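Local coordinates for protein adhesin YadA (Yersinia enterocolitica, PDB 1P9H) that binds collagen as a trimeric outer-membrane adhesin, promoting attachment to and invasion of host cells and protecting the bacterium from complement and phagocytosis, at residues N18-Q23 and K53-I58; A62-A67 and A76-T81; A117-S122 and F130-D135; V126-N131 and V140-S145. One frame throughout, in Å; residues are numbered along the deposited sequence.

Interaction 1: residues N18-Q23 and K53-I58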
# COMPACT_ATOMS: atom_id res chain seq x y z
N ASN A 18 -19.15 -30.32 -0.09
CA ASN A 18 -19.11 -29.26 0.90
C ASN A 18 -18.52 -28.01 0.26
O ASN A 18 -17.31 -27.93 0.02
CB ASN A 18 -18.26 -29.69 2.10
CG ASN A 18 -18.29 -28.69 3.23
OD1 ASN A 18 -19.36 -28.29 3.69
ND2 ASN A 18 -17.12 -28.28 3.70
N LEU A 19 -19.38 -27.03 -0.01
CA LEU A 19 -18.95 -25.79 -0.64
C LEU A 19 -18.38 -24.80 0.37
O LEU A 19 -19.11 -24.24 1.18
CB LEU A 19 -20.13 -25.16 -1.39
CG LEU A 19 -20.91 -26.08 -2.32
CD1 LEU A 19 -22.03 -25.30 -2.98
CD2 LEU A 19 -19.98 -26.68 -3.37
N THR A 20 -17.07 -24.58 0.30
CA THR A 20 -16.40 -23.65 1.20
C THR A 20 -15.58 -22.62 0.43
O THR A 20 -15.18 -21.60 0.98
CB THR A 20 -15.43 -24.39 2.16
OG1 THR A 20 -14.42 -25.06 1.39
CG2 THR A 20 -16.19 -25.40 3.01
N ALA A 21 -15.34 -22.89 -0.85
CA ALA A 21 -14.54 -21.99 -1.66
C ALA A 21 -15.33 -21.30 -2.76
O ALA A 21 -16.45 -21.69 -3.09
CB ALA A 21 -13.38 -22.76 -2.28
N VAL A 22 -14.74 -20.25 -3.32
CA VAL A 22 -15.36 -19.51 -4.41
C VAL A 22 -14.42 -19.65 -5.60
O VAL A 22 -13.26 -19.25 -5.54
CB VAL A 22 -15.53 -18.01 -4.10
CG1 VAL A 22 -15.98 -17.27 -5.36
CG2 VAL A 22 -16.57 -17.83 -2.99
N GLN A 23 -14.93 -20.23 -6.68
CA GLN A 23 -14.14 -20.41 -7.89
C GLN A 23 -14.96 -19.85 -9.04
O GLN A 23 -16.04 -20.35 -9.34
CB GLN A 23 -13.85 -21.90 -8.10
CG GLN A 23 -12.97 -22.21 -9.30
CD GLN A 23 -12.64 -23.69 -9.39
OE1 GLN A 23 -11.89 -24.21 -8.57
NE2 GLN A 23 -13.21 -24.36 -10.38
N LYS A 53 -8.19 -24.20 -4.79
CA LYS A 53 -7.81 -25.47 -4.17
C LYS A 53 -7.82 -25.52 -2.65
O LYS A 53 -7.81 -26.60 -2.06
CB LYS A 53 -6.43 -25.89 -4.65
CG LYS A 53 -6.31 -26.12 -6.14
CD LYS A 53 -4.91 -26.59 -6.49
CE LYS A 53 -4.75 -26.87 -7.97
NZ LYS A 53 -3.40 -27.41 -8.26
N GLY A 54 -7.84 -24.36 -2.01
CA GLY A 54 -7.83 -24.36 -0.56
C GLY A 54 -9.20 -24.17 0.05
O GLY A 54 -10.09 -23.58 -0.56
N ILE A 55 -9.38 -24.70 1.26
CA ILE A 55 -10.65 -24.55 1.95
C ILE A 55 -10.85 -23.06 2.20
O ILE A 55 -9.93 -22.38 2.66
CB ILE A 55 -10.63 -25.29 3.31
CG1 ILE A 55 -10.31 -26.77 3.09
CG2 ILE A 55 -11.97 -25.13 4.01
CD1 ILE A 55 -10.19 -27.57 4.37
N HIS A 56 -12.03 -22.55 1.87
CA HIS A 56 -12.35 -21.14 2.06
C HIS A 56 -11.59 -20.22 1.11
O HIS A 56 -11.65 -19.00 1.25
CB HIS A 56 -12.07 -20.72 3.50
CG HIS A 56 -12.88 -21.46 4.52
ND1 HIS A 56 -12.43 -21.70 5.80
CD2 HIS A 56 -14.12 -22.00 4.45
CE1 HIS A 56 -13.35 -22.36 6.47
NE2 HIS A 56 -14.39 -22.55 5.68
N SER A 57 -10.88 -20.79 0.14
CA SER A 57 -10.12 -19.96 -0.80
C SER A 57 -11.02 -19.34 -1.86
O SER A 57 -12.18 -19.74 -2.02
CB SER A 57 -9.00 -20.77 -1.48
OG SER A 57 -9.52 -21.76 -2.35
N ILE A 58 -10.49 -18.35 -2.56
CA ILE A 58 -11.22 -17.63 -3.60
C ILE A 58 -10.31 -17.45 -4.82
O ILE A 58 -9.21 -16.91 -4.70
CB ILE A 58 -11.65 -16.23 -3.10
CG1 ILE A 58 -12.59 -16.38 -1.90
CG2 ILE A 58 -12.32 -15.45 -4.22
CD1 ILE A 58 -12.89 -15.06 -1.21
O HOH W 1 -14.61 -18.79 0.46

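Interaction 2: residues A62-A67 and A76-T81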
# COMPACT_ATOMS: atom_id res chain seq x y z
N ALA A 62 -9.49 -15.81 -15.47
CA ALA A 62 -8.87 -16.80 -16.34
C ALA A 62 -7.59 -17.34 -15.72
O ALA A 62 -6.69 -16.58 -15.38
CB ALA A 62 -8.57 -16.19 -17.70
N THR A 63 -7.56 -18.67 -15.55
CA THR A 63 -6.45 -19.45 -14.97
C THR A 63 -5.98 -19.05 -13.58
O THR A 63 -4.92 -19.48 -13.13
CB THR A 63 -5.21 -19.51 -15.91
OG1 THR A 63 -4.67 -18.19 -16.10
CG2 THR A 63 -5.60 -20.10 -17.26
N ALA A 64 -6.78 -18.25 -12.88
CA ALA A 64 -6.42 -17.78 -11.54
C ALA A 64 -6.37 -18.98 -10.60
O ALA A 64 -7.17 -19.90 -10.73
CB ALA A 64 -7.45 -16.77 -11.04
N GLU A 65 -5.42 -18.99 -9.66
CA GLU A 65 -5.34 -20.09 -8.71
C GLU A 65 -4.99 -19.67 -7.29
O GLU A 65 -4.03 -18.94 -7.07
CB GLU A 65 -4.32 -21.15 -9.16
CG GLU A 65 -4.26 -22.34 -8.18
CD GLU A 65 -3.26 -23.42 -8.56
OE1 GLU A 65 -3.23 -23.82 -9.74
OE2 GLU A 65 -2.51 -23.88 -7.67
N ALA A 66 -5.81 -20.13 -6.35
CA ALA A 66 -5.61 -19.89 -4.92
C ALA A 66 -5.32 -21.31 -4.46
O ALA A 66 -6.24 -22.13 -4.35
CB ALA A 66 -6.88 -19.35 -4.28
N ALA A 67 -4.05 -21.61 -4.19
CA ALA A 67 -3.62 -22.95 -3.84
C ALA A 67 -3.84 -23.49 -2.44
O ALA A 67 -4.02 -24.70 -2.27
CB ALA A 67 -2.14 -23.11 -4.20
N ALA A 76 -6.36 -12.47 -14.14
CA ALA A 76 -5.93 -13.49 -15.09
C ALA A 76 -4.52 -13.95 -14.75
O ALA A 76 -3.61 -13.14 -14.61
CB ALA A 76 -5.98 -12.94 -16.50
N GLY A 77 -4.35 -15.26 -14.62
CA GLY A 77 -3.04 -15.80 -14.32
C GLY A 77 -2.51 -15.48 -12.94
O GLY A 77 -1.33 -15.72 -12.66
N SER A 78 -3.36 -14.94 -12.07
CA SER A 78 -2.92 -14.62 -10.71
C SER A 78 -2.67 -15.91 -9.94
O SER A 78 -3.31 -16.93 -10.19
CB SER A 78 -3.97 -13.76 -10.00
OG SER A 78 -5.20 -14.45 -9.87
N ILE A 79 -1.73 -15.86 -9.00
CA ILE A 79 -1.38 -17.03 -8.21
C ILE A 79 -1.16 -16.69 -6.74
O ILE A 79 -0.36 -15.81 -6.42
CB ILE A 79 -0.06 -17.66 -8.72
CG1 ILE A 79 -0.17 -18.00 -10.20
CG2 ILE A 79 0.26 -18.92 -7.91
CD1 ILE A 79 1.16 -18.40 -10.85
N ALA A 80 -1.88 -17.38 -5.86
CA ALA A 80 -1.73 -17.20 -4.42
C ALA A 80 -1.37 -18.61 -3.96
O ALA A 80 -2.24 -19.46 -3.80
CB ALA A 80 -3.05 -16.76 -3.79
N THR A 81 -0.07 -18.82 -3.76
CA THR A 81 0.47 -20.12 -3.37
C THR A 81 0.48 -20.39 -1.87
O THR A 81 0.44 -21.55 -1.44
CB THR A 81 1.92 -20.27 -3.89
OG1 THR A 81 1.99 -19.88 -5.26
CG2 THR A 81 2.39 -21.71 -3.77
O HOH W 2 -2.59 -18.80 -12.04

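Interaction 3: residues A117-S122 and F130-D135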
# COMPACT_ATOMS: atom_id res chain seq x y z
N ALA A 117 2.30 -2.28 -10.06
CA ALA A 117 2.68 -3.17 -11.15
C ALA A 117 4.19 -3.40 -11.07
O ALA A 117 4.96 -2.47 -10.83
CB ALA A 117 2.30 -2.55 -12.49
N ARG A 118 4.60 -4.65 -11.26
CA ARG A 118 6.00 -5.05 -11.22
C ARG A 118 6.69 -4.88 -9.87
O ARG A 118 7.91 -5.07 -9.76
CB ARG A 118 6.80 -4.30 -12.30
CG ARG A 118 6.40 -4.69 -13.72
CD ARG A 118 7.25 -3.97 -14.75
NE ARG A 118 6.88 -4.33 -16.11
CZ ARG A 118 7.43 -3.79 -17.20
NH1 ARG A 118 8.37 -2.86 -17.08
NH2 ARG A 118 7.04 -4.18 -18.40
N ALA A 119 5.94 -4.54 -8.83
CA ALA A 119 6.53 -4.40 -7.51
C ALA A 119 6.95 -5.80 -7.07
O ALA A 119 6.26 -6.78 -7.35
CB ALA A 119 5.51 -3.83 -6.52
N SER A 120 8.09 -5.89 -6.39
CA SER A 120 8.62 -7.17 -5.94
C SER A 120 9.27 -7.06 -4.57
O SER A 120 10.00 -6.11 -4.30
CB SER A 120 9.65 -7.69 -6.95
OG SER A 120 10.31 -8.85 -6.47
N THR A 121 9.00 -8.04 -3.71
CA THR A 121 9.59 -8.03 -2.39
C THR A 121 10.02 -9.41 -1.92
O THR A 121 9.40 -10.43 -2.26
CB THR A 121 8.63 -7.47 -1.32
OG1 THR A 121 9.29 -7.47 -0.04
CG2 THR A 121 7.37 -8.32 -1.21
N SER A 122 11.13 -9.44 -1.19
CA SER A 122 11.64 -10.68 -0.65
C SER A 122 10.87 -10.88 0.64
O SER A 122 10.05 -10.05 1.02
CB SER A 122 13.14 -10.57 -0.38
OG SER A 122 13.67 -11.81 0.03
N PHE A 130 5.55 1.35 -8.74
CA PHE A 130 5.81 0.64 -9.98
C PHE A 130 7.28 0.23 -10.04
O PHE A 130 8.17 1.06 -9.87
CB PHE A 130 5.46 1.55 -11.17
CG PHE A 130 5.61 0.89 -12.51
CD1 PHE A 130 6.85 0.81 -13.13
CD2 PHE A 130 4.50 0.34 -13.15
CE1 PHE A 130 6.98 0.19 -14.38
CE2 PHE A 130 4.62 -0.27 -14.40
CZ PHE A 130 5.87 -0.35 -15.01
N ASN A 131 7.52 -1.06 -10.25
CA ASN A 131 8.87 -1.61 -10.35
C ASN A 131 9.72 -1.43 -9.09
O ASN A 131 10.95 -1.45 -9.17
CB ASN A 131 9.59 -1.01 -11.56
CG ASN A 131 10.83 -1.80 -11.94
OD1 ASN A 131 10.79 -3.03 -12.04
ND2 ASN A 131 11.94 -1.10 -12.17
N SER A 132 9.08 -1.25 -7.94
CA SER A 132 9.82 -1.12 -6.68
C SER A 132 10.38 -2.50 -6.35
O SER A 132 9.76 -3.52 -6.66
CB SER A 132 8.89 -0.63 -5.56
OG SER A 132 7.77 -1.47 -5.38
N LYS A 133 11.56 -2.54 -5.72
CA LYS A 133 12.20 -3.81 -5.40
C LYS A 133 12.82 -3.85 -4.00
O LYS A 133 13.81 -3.18 -3.74
CB LYS A 133 13.30 -4.11 -6.42
CG LYS A 133 12.83 -4.20 -7.87
CD LYS A 133 14.04 -4.32 -8.80
CE LYS A 133 13.64 -4.36 -10.26
NZ LYS A 133 12.88 -5.59 -10.60
N ALA A 134 12.22 -4.65 -3.12
CA ALA A 134 12.73 -4.82 -1.76
C ALA A 134 13.41 -6.18 -1.80
O ALA A 134 12.87 -7.18 -1.31
CB ALA A 134 11.57 -4.83 -0.77
N ASP A 135 14.60 -6.22 -2.38
CA ASP A 135 15.36 -7.46 -2.55
C ASP A 135 15.93 -8.07 -1.28
O ASP A 135 16.08 -9.29 -1.20
CB ASP A 135 16.48 -7.26 -3.57
CG ASP A 135 15.97 -7.13 -4.99
OD1 ASP A 135 14.75 -7.29 -5.22
OD2 ASP A 135 16.79 -6.86 -5.89
O HOH W 3 10.45 -5.29 -9.50
O HOH W 4 12.32 -8.49 -4.47
O HOH W 5 16.68 -11.98 -0.65

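Interaction 4: residues V126-N131 and V140-S145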
# COMPACT_ATOMS: atom_id res chain seq x y z
N VAL A 126 8.62 -4.94 2.18
CA VAL A 126 7.56 -4.07 1.70
C VAL A 126 8.05 -3.34 0.46
O VAL A 126 9.09 -2.68 0.48
CB VAL A 126 7.15 -3.01 2.75
CG1 VAL A 126 6.15 -2.03 2.13
CG2 VAL A 126 6.55 -3.68 3.97
N ALA A 127 7.30 -3.47 -0.63
CA ALA A 127 7.63 -2.79 -1.87
C ALA A 127 6.36 -2.11 -2.36
O ALA A 127 5.35 -2.77 -2.61
CB ALA A 127 8.12 -3.79 -2.92
N VAL A 128 6.39 -0.78 -2.45
CA VAL A 128 5.24 -0.03 -2.93
C VAL A 128 5.71 0.91 -4.03
O VAL A 128 6.59 1.74 -3.82
CB VAL A 128 4.59 0.81 -1.81
CG1 VAL A 128 3.36 1.53 -2.37
CG2 VAL A 128 4.18 -0.08 -0.65
N GLY A 129 5.11 0.76 -5.21
CA GLY A 129 5.48 1.60 -6.34
C GLY A 129 5.77 0.76 -7.57
O GLY A 129 6.18 -0.40 -7.46
N PHE A 130 5.55 1.35 -8.74
CA PHE A 130 5.81 0.64 -9.98
C PHE A 130 7.28 0.23 -10.04
O PHE A 130 8.17 1.06 -9.87
CB PHE A 130 5.46 1.55 -11.17
CG PHE A 130 5.61 0.89 -12.51
CD1 PHE A 130 6.85 0.81 -13.13
CD2 PHE A 130 4.50 0.34 -13.15
CE1 PHE A 130 6.98 0.19 -14.38
CE2 PHE A 130 4.62 -0.27 -14.40
CZ PHE A 130 5.87 -0.35 -15.01
N ASN A 131 7.52 -1.06 -10.25
CA ASN A 131 8.87 -1.61 -10.35
C ASN A 131 9.72 -1.43 -9.09
O ASN A 131 10.95 -1.45 -9.17
CB ASN A 131 9.59 -1.01 -11.56
CG ASN A 131 10.83 -1.80 -11.94
OD1 ASN A 131 10.79 -3.03 -12.04
ND2 ASN A 131 11.94 -1.10 -12.17
N VAL A 140 12.48 -2.34 2.85
CA VAL A 140 11.35 -1.50 2.46
C VAL A 140 11.76 -0.61 1.29
O VAL A 140 12.75 0.11 1.37
CB VAL A 140 10.91 -0.58 3.64
CG1 VAL A 140 9.81 0.38 3.18
CG2 VAL A 140 10.42 -1.43 4.80
N ALA A 141 10.98 -0.66 0.22
CA ALA A 141 11.25 0.14 -0.96
C ALA A 141 9.96 0.85 -1.35
O ALA A 141 9.01 0.19 -1.79
CB ALA A 141 11.74 -0.74 -2.11
N ILE A 142 9.92 2.17 -1.18
CA ILE A 142 8.73 2.95 -1.51
C ILE A 142 9.05 3.96 -2.60
O ILE A 142 9.90 4.83 -2.43
CB ILE A 142 8.21 3.75 -0.28
CG1 ILE A 142 8.06 2.83 0.94
CG2 ILE A 142 6.88 4.41 -0.61
CD1 ILE A 142 7.03 1.72 0.77
N GLY A 143 8.35 3.84 -3.73
CA GLY A 143 8.57 4.75 -4.84
C GLY A 143 8.89 4.02 -6.12
O GLY A 143 9.37 2.88 -6.10
N HIS A 144 8.60 4.66 -7.25
CA HIS A 144 8.89 4.07 -8.55
C HIS A 144 10.36 3.68 -8.66
O HIS A 144 11.25 4.50 -8.46
CB HIS A 144 8.56 5.06 -9.67
CG HIS A 144 9.19 4.71 -10.98
ND1 HIS A 144 10.16 5.49 -11.57
CD2 HIS A 144 9.01 3.65 -11.81
CE1 HIS A 144 10.56 4.93 -12.70
NE2 HIS A 144 9.87 3.81 -12.87
N SER A 145 10.59 2.42 -9.01
CA SER A 145 11.94 1.88 -9.17
C SER A 145 12.86 2.09 -7.97
O SER A 145 14.08 2.19 -8.13
CB SER A 145 12.57 2.45 -10.44
OG SER A 145 11.94 1.91 -11.59

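Interaction 1: residues N18-Q23 and K53-I58
V22 and S57 make the main backbone link here: V22 N donates to S57 O at 2.9 Å. It sets V22 beside I58 in parallel register, the first rung between strands 22-24 and 58-60. A CA-H...O contact from I58 CA to V22 O follows. Before the strands pair, H56 CA approaches T20 O in the same manner, at 3.1 Å, and a water donates to T20 O and, weakly, to H56 O.

The polar contacts of G54-S57, a type II turn, come next. H56 N points at T20 OG1, but at 3.5 Å the hydrogen bond is weak. Within the turn, G54 O is gripped twice from one face of its plane, by the backbone N and the hydroxyl of S57. The hydroxyl bond, S57 OG to G54 O, measures 2.6 Å. S57 OG sits between its own backbone N and carbonyl carbon (chi1 68°), folded back over the turn.

Van der Waals packing fills in the rest. In the conformer given here, I55 CG2 lies 3.7 Å above the centre of the H56 ring, while T20 O comes to the ring edge in plane and T20 CB meets H56 CD2 at 3.6 Å. A21 CB rests on S57 O at 3.3 Å, and V22 CB meets I58 CG1 at 4.0 Å.

Between the two segments, then, there is one good backbone bond, one weak bond and a water. The ladder continues from V22 to A59, and on the other side Q23 N is hydrogen-bonded to N27 OD1 of the second subunit, so the N-terminal strand is held from both its own roll and its neighbour.

Interaction 2: residues A62-A67 and A76-T81
T63 and G77 face each other where the two loops turn toward their strands. In the conformer given, T63 OG1 stands between its own backbone N and carbonyl carbon (chi1 64°), from where it donates to A62 O at 2.7 Å. It comes from above the carbonyl plane, while G77 N reaches A62 O at 2.8 Å almost straight down the C=O bond. With T63 so placed, A62 O is gripped twice, and T63 OG1 also lies 3.4 Å from G77 CA.

S78 takes the matching torsion (chi1 62°), but its hydroxyl is hydrogen-bonded to G75 O, in its own coil. Held there, S78 OG rests 3.4 Å from A64 CB. A62 CB and A76 CB touch across the coils, and A67 CB lies against A80 O at 3.7 Å. E65 and I79 leave the strands on the same face; the E65 chain is extended to CD, and its OE2 has a long, weak ion pair with K53.

Between these side chains run the backbone bonds E65 N to S78 O, A80 N to E65 O and A67 N to A80 O, and a water bridges T63 O and S78 O at 2.7 Å from each. A66 and A80 point to the opposite face from E65 and I79, where A80 packs on A73 of strand 72-74. Small inward alanines and serine under a parallel strand ladder are the build of the left-handed parallel beta-roll of the YadA head.

Interaction 3: residues A117-S122 and F130-D135
Two successive coils of the left-handed parallel beta-roll lie side by side here, with R118 and F130 at their loop end and strands 120-121 and 133-134 beyond. The R118 chain is extended from CG to NE and runs alongside the phenyl ring, pointing the same way. R118 CD comes 3.9 Å from F130 CZ, and the guanidinium plane is turned 42° from the ring. F130 CG stands anti to the backbone N (chi1 -176°); the ring lies beside A117, with A117 CB 3.7 Å from F130 CD2, and A117 O lies over one ring face while accepting from N131 N.

The parallel ladder follows. S120 N donates to S132 O, A134 N to S120 O and S122 N to A134 O, all at 2.9 Å, placing S120 beside K133 on the outer face and T121 beside A134 on the inner one. In this roll the inward side chains are small: T121 and S132 both pack on A127 of strand 126-128. T121 OG1 meets A134 CB at 3.6 Å and donates to S122 O in plane, on a lone pair. S132 OG, hydrogen-bonded to G129 O, lies 3.5 Å from A119 CB.

Waters tie the outer face together. One accepts from K133 NZ at 2.7 Å and lies 2.6 Å from R118 O, to which it probably donates. A second donates to the D135 carboxylate, 2.8 Å from D135 OD1, and a third to D135 O; in the conformers given, these two waters also reach S120 OG and S122 OG respectively.

Interaction 4: residues V126-N131 and V140-S145
V126-V128 and V140-I142 pair as parallel strands, their axes 4.7 Å apart at closest approach and 7° off parallel, joined by A141 N to V126 O, V128 N to A141 O and G143 N to V128 O. They are neighbouring strands of the ten-stranded sheet of the left-handed beta-roll, the sheet that faces the other subunits of the trimer.

The valines and I142 share that face. I142 CG1 lies beside the backbone N and the next torsion turns CD1 back toward the neighbouring strand (chi2 -63°), where it touches V128 CB and CG2, each at 3.7 Å, and V126 CG1 at 4.1 Å. V126 CB meets V140 CG2. The same side chains meet their counterparts across the trimer: V128 packs on V128 and I142 on I142 of the second subunit. A127 and A141 turn to the other face, into the roll, where A127 packs on S132 and A141 on S146.

Past the strands, G129 and G143 lie level at positive phi. Both have backbone angles at which a CB would press on the preceding carbonyl O, and at G129 a CB would also run into G143. The coils stay joined through S145 N to F130 O. H144 swings alongside the phenyl ring, its CD2 3.8 Å from F130 CD1 and 3.3 Å from F130 O, while its ND1 is hydrogen-bonded to D160. S145 OG lies over one face of the imidazole, toward the rim, and accepts from N131 ND2 at 3.1 Å, nearly straight (172°) and in the plane of the N131 amide.

In the fold
Interactions 1, 2 and 3 follow in series along the chain, from the N-terminal strand onward, and interaction 4 begins where 3 is still running. Interactions 1 and 4, with centres about 32 Å apart, belong to the ten-stranded parallel sheet; interactions 2 and 3, about 19 Å apart, belong to the eight-stranded one. Interactions 1 and 2 touch, K53 N probably bonding to A66 O, as do 3 and 4, while about 11 Å separates the nearest atoms of 2 and 3. Interactions 3 and 4 share F130 and N131, their centres about 6 Å apart, as the chain passes from one sheet to the other. Repeated coil-to-coil pairing thus builds the head, with one sheet turned toward the trimer.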